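Local atomic coordinates of RNA-binding protein Smaug (PDB entry 1OXJ), a protein that recognises RNA through its SAM domain and probably acts as a translational repressor of target messenger RNAs in the Drosophila embryo. Residues D40-S44 against V45-K49; H53-A56 against L57-K61. One frame throughout, in Å; residues are numbered along the deposited sequence.

In the fold
The chain enters contact 1 on helix 39-44. Segment 45-49 then closes the turn that ends this helix and leads into helix 49-77. Contact 2 follows in series, one turn against the next inside helix 49-77. The two contacts neither nest nor cross, and their centres lie about 13 Å apart. They still touch: L42 CD1 of contact 1 packs on L55 CB of contact 2 at 3.8 Å. This ties the short helix 39-44 to the start of the long one. All four segments belong to the SAM domain. Helix 49-77 then runs on toward the PHAT domain.

Contact 1. Residues D40-S44 against V45-K49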
loop_
_atom_site.group_PDB
_atom_site.type_symbol
_atom_site.label_atom_id
_atom_site.label_comp_id
_atom_site.label_asym_id
_atom_site.label_seq_id
_atom_site.Cartn_x
_atom_site.Cartn_y
_atom_site.Cartn_z
ATOM N N ASP A 40 5.547 23.416 -1.636
ATOM C CA ASP A 40 6.372 24.597 -1.425
ATOM C C ASP A 40 7.809 24.208 -1.073
ATOM O O ASP A 40 8.765 24.786 -1.586
ATOM C CB ASP A 40 5.736 25.436 -0.318
ATOM C CG ASP A 40 6.336 26.811 -0.206
ATOM O OD1 ASP A 40 6.721 27.390 -1.246
ATOM O OD2 ASP A 40 6.405 27.325 0.930
ATOM N N PHE A 41 7.954 23.216 -0.199
ATOM C CA PHE A 41 9.267 22.732 0.199
ATOM C C PHE A 41 10.009 22.151 -1.004
ATOM O O PHE A 41 11.194 22.414 -1.202
ATOM C CB PHE A 41 9.127 21.642 1.274
ATOM C CG PHE A 41 10.333 20.745 1.391
ATOM C CD1 PHE A 41 11.517 21.209 1.959
ATOM C CD2 PHE A 41 10.297 19.446 0.881
ATOM C CE1 PHE A 41 12.646 20.400 2.012
ATOM C CE2 PHE A 41 11.419 18.627 0.930
ATOM C CZ PHE A 41 12.600 19.101 1.495
ATOM N N LEU A 42 9.310 21.346 -1.795
ATOM C CA LEU A 42 9.925 20.715 -2.954
ATOM C C LEU A 42 10.431 21.738 -3.968
ATOM O O LEU A 42 11.557 21.630 -4.466
ATOM C CB LEU A 42 8.932 19.755 -3.617
ATOM C CG LEU A 42 8.525 18.564 -2.744
ATOM C CD1 LEU A 42 7.378 17.811 -3.409
ATOM C CD2 LEU A 42 9.744 17.644 -2.523
ATOM N N GLN A 43 9.603 22.735 -4.273
ATOM C CA GLN A 43 10.004 23.762 -5.226
ATOM C C GLN A 43 11.256 24.467 -4.719
ATOM O O GLN A 43 12.141 24.821 -5.499
ATOM C CB GLN A 43 8.887 24.792 -5.420
ATOM C CG GLN A 43 7.696 24.305 -6.213
ATOM C CD GLN A 43 6.712 25.428 -6.513
ATOM O OE1 GLN A 43 7.062 26.412 -7.164
ATOM N NE2 GLN A 43 5.480 25.286 -6.035
ATOM N N SER A 44 11.332 24.654 -3.403
ATOM C CA SER A 44 12.466 25.326 -2.778
ATOM C C SER A 44 13.784 24.571 -2.842
ATOM O O SER A 44 14.850 25.186 -2.776
ATOM C CB SER A 44 12.151 25.641 -1.319
ATOM O OG SER A 44 11.093 26.577 -1.227
ATOM N N VAL A 45 13.730 23.248 -2.962
ATOM C CA VAL A 45 14.966 22.477 -3.032
ATOM C C VAL A 45 15.305 21.947 -4.425
ATOM O O VAL A 45 16.013 20.957 -4.565
ATOM C CB VAL A 45 14.970 21.313 -2.003
ATOM C CG1 VAL A 45 14.940 21.883 -0.584
ATOM C CG2 VAL A 45 13.771 20.412 -2.218
ATOM N N GLY A 46 14.793 22.603 -5.462
ATOM C CA GLY A 46 15.140 22.188 -6.812
ATOM C C GLY A 46 14.242 21.250 -7.593
ATOM O O GLY A 46 14.583 20.885 -8.720
ATOM N N VAL A 47 13.120 20.836 -7.011
ATOM C CA VAL A 47 12.182 19.958 -7.708
ATOM C C VAL A 47 11.328 20.826 -8.639
ATOM O O VAL A 47 10.876 21.896 -8.246
ATOM C CB VAL A 47 11.247 19.230 -6.710
ATOM C CG1 VAL A 47 10.303 18.305 -7.456
ATOM C CG2 VAL A 47 12.070 18.436 -5.704
ATOM N N THR A 48 11.114 20.375 -9.871
ATOM C CA THR A 48 10.311 21.146 -10.819
ATOM C C THR A 48 8.907 21.382 -10.255
ATOM O O THR A 48 8.419 20.601 -9.448
ATOM C CB THR A 48 10.171 20.411 -12.162
ATOM O OG1 THR A 48 9.285 19.293 -12.003
ATOM C CG2 THR A 48 11.527 19.909 -12.635
ATOM N N LYS A 49 8.254 22.457 -10.688
ATOM C CA LYS A 49 6.913 22.774 -10.203
ATOM C C LYS A 49 5.942 21.642 -10.490
ATOM O O LYS A 49 5.023 21.391 -9.711
ATOM C CB LYS A 49 6.400 24.063 -10.852
ATOM C CG LYS A 49 6.605 24.113 -12.352
ATOM C CD LYS A 49 7.664 25.152 -12.728
ATOM C CE LYS A 49 9.035 24.808 -12.145
ATOM N NZ LYS A 49 9.557 23.540 -12.709
HETATM O O HOH W 1 12.687 24.417 -8.277
#
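L42 and V47 meet across the turn at the end of helix 39-44. Their CB atoms lie 3.9 Å apart, and L42 CD2 reaches V47 CG2 at 4.0 Å. The two side chains cross at a slant. CG1 of V47 is anti to the backbone N (chi1 -179°), which leaves CG2 as the branch that faces L42. F41 and V45 form a second apolar pair. V45 brings CG2 over one face of the F41 ring, off-centre toward the rim. Its other methyl, CG1, sits 3.8 Å from F41 CE1. V45 CG2 also lies against the carbonyl oxygens of F41 and L42. The backbone has the pattern of a Schellman motif. V47 N donates to L42 O at 3.1 Å, the 6→1 bond of the motif. Inside it, G46 N gives a weak 5→2 bond to Q43 O at 3.5 Å. G46 has a positive phi of 96°, the left-handed conformation usual at the C' position of this motif. The L42-V47 packing is the apolar contact that commonly accompanies this cap. L42 O also accepts from V45 N, and the two donors come from opposite faces of the carbonyl plane. A water donates to both Q43 O and V47 O and so bridges the two carbonyls. Within the last helical turn, S44 OG donates to D40 O at 3.0 Å. S44 N reaches the same oxygen from the other face of its plane, so two bonds grip it. Beyond the turn, T48 is the N-cap of helix 49-77, with OG1 bonded to A51 N. On its buried side L42 also packs on L25, I37 and L55, while V47 touches Y22.

Contact 2. Residues H53-A56 against L57-K61; sequences HKLA and LCIDK
L57 lies over one face of the H53 imidazole, one helical turn away. Its CG is 4.1 Å from the ring centroid and 16° off the ring normal, a CH-pi contact. The CG is shifted toward the rim, and L57 CD1 comes to 3.5 Å from H53 NE2. The other methyl, L57 CD2, approaches H53 CE1. H53 has CG anti to its own N (chi1 -177°), which carries the ring along the helix toward L57. On the buried side L55 CD1 meets I59 CG1 at 4.3 Å, a looser apolar contact. I59 CG1 also lies close to the carbonyl of L55. Regular alpha-helical backbone bonds set this i to i+4 spacing. L57 N donates to H53 O at 2.9 Å, and I59 N donates to L55 O at the same distance. C58 and D60 bond in the same way to K54 and A56. These residues form part of the long helix 49-77, which packs here against helix 10-16, helix 39-44 and neighbouring loops of the SAM domain. W13 of helix 10-16 touches both C58 and I59, and L55 also packs on F26. Toward helix 39-44, H53 and A56 both touch E39. The polar ends of the flanking side chains turn to other partners. K54 NZ donates to L17 O, and D60 OD1 forms a salt bridge with K63 NZ.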
loop_
_atom_site.group_PDB
_atom_site.type_symbol
_atom_site.label_atom_id
_atom_site.label_comp_id
_atom_site.label_asym_id
_atom_site.label_seq_id
_atom_site.Cartn_x
_atom_site.Cartn_y
_atom_site.Cartn_z
ATOM N N HIS A 53 4.254 19.457 -7.408
ATOM C CA HIS A 53 2.818 19.302 -7.245
ATOM C C HIS A 53 2.421 17.825 -7.197
ATOM O O HIS A 53 1.673 17.406 -6.318
ATOM C CB HIS A 53 2.073 20.000 -8.391
ATOM C CG HIS A 53 0.583 19.946 -8.255
ATOM N ND1 HIS A 53 -0.082 20.464 -7.164
ATOM C CD2 HIS A 53 -0.368 19.412 -9.057
ATOM C CE1 HIS A 53 -1.379 20.249 -7.300
ATOM N NE2 HIS A 53 -1.579 19.612 -8.440
ATOM N N LYS A 54 2.929 17.035 -8.137
ATOM C CA LYS A 54 2.595 15.621 -8.181
ATOM C C LYS A 54 3.047 14.860 -6.936
ATOM O O LYS A 54 2.278 14.095 -6.359
ATOM C CB LYS A 54 3.203 14.967 -9.419
ATOM C CG LYS A 54 2.788 13.520 -9.597
ATOM C CD LYS A 54 3.497 12.911 -10.793
ATOM C CE LYS A 54 3.019 11.498 -11.062
ATOM N NZ LYS A 54 3.731 10.904 -12.226
ATOM N N LEU A 55 4.291 15.069 -6.520
ATOM C CA LEU A 55 4.797 14.380 -5.339
ATOM C C LEU A 55 4.042 14.837 -4.095
ATOM O O LEU A 55 3.738 14.034 -3.214
ATOM C CB LEU A 55 6.302 14.628 -5.178
ATOM C CG LEU A 55 7.000 13.886 -4.031
ATOM C CD1 LEU A 55 6.667 12.402 -4.074
ATOM C CD2 LEU A 55 8.503 14.096 -4.146
ATOM N N ALA A 56 3.714 16.123 -4.028
ATOM C CA ALA A 56 2.981 16.629 -2.877
ATOM C C ALA A 56 1.621 15.938 -2.818
ATOM O O ALA A 56 1.142 15.592 -1.742
ATOM C CB ALA A 56 2.806 18.145 -2.983
ATOM N N LEU A 57 1.008 15.743 -3.981
ATOM C CA LEU A 57 -0.289 15.073 -4.057
ATOM C C LEU A 57 -0.169 13.626 -3.597
ATOM O O LEU A 57 -1.037 13.117 -2.890
ATOM C CB LEU A 57 -0.824 15.092 -5.490
ATOM C CG LEU A 57 -1.288 16.434 -6.054
ATOM C CD1 LEU A 57 -1.808 16.225 -7.473
ATOM C CD2 LEU A 57 -2.377 17.019 -5.159
ATOM N N CYS A 58 0.909 12.968 -4.007
ATOM C CA CYS A 58 1.133 11.576 -3.629
ATOM C C CYS A 58 1.351 11.454 -2.128
ATOM O O CYS A 58 0.862 10.514 -1.503
ATOM C CB CYS A 58 2.336 11.004 -4.389
ATOM S SG CYS A 58 2.053 10.818 -6.162
ATOM N N ILE A 59 2.086 12.405 -1.552
ATOM C CA ILE A 59 2.344 12.402 -0.114
ATOM C C ILE A 59 1.016 12.610 0.618
ATOM O O ILE A 59 0.753 11.993 1.655
ATOM C CB ILE A 59 3.345 13.529 0.266
ATOM C CG1 ILE A 59 4.723 13.229 -0.336
ATOM C CG2 ILE A 59 3.440 13.675 1.777
ATOM C CD1 ILE A 59 5.478 12.088 0.337
ATOM N N ASP A 60 0.171 13.480 0.070
ATOM C CA ASP A 60 -1.128 13.720 0.682
ATOM C C ASP A 60 -1.929 12.425 0.656
ATOM O O ASP A 60 -2.587 12.077 1.637
ATOM C CB ASP A 60 -1.887 14.824 -0.062
ATOM C CG ASP A 60 -1.250 16.183 0.117
ATOM O OD1 ASP A 60 -0.998 16.563 1.279
ATOM O OD2 ASP A 60 -1.000 16.869 -0.897
ATOM N N LYS A 61 -1.856 11.698 -0.457
ATOM C CA LYS A 61 -2.585 10.441 -0.559
ATOM C C LYS A 61 -2.034 9.433 0.441
ATOM O O LYS A 61 -2.764 8.575 0.928
ATOM C CB LYS A 61 -2.506 9.872 -1.982
ATOM C CG LYS A 61 -3.264 10.710 -2.995
ATOM C CD LYS A 61 -3.419 10.000 -4.332
ATOM C CE LYS A 61 -4.181 10.878 -5.312
ATOM N NZ LYS A 61 -4.405 10.192 -6.611
#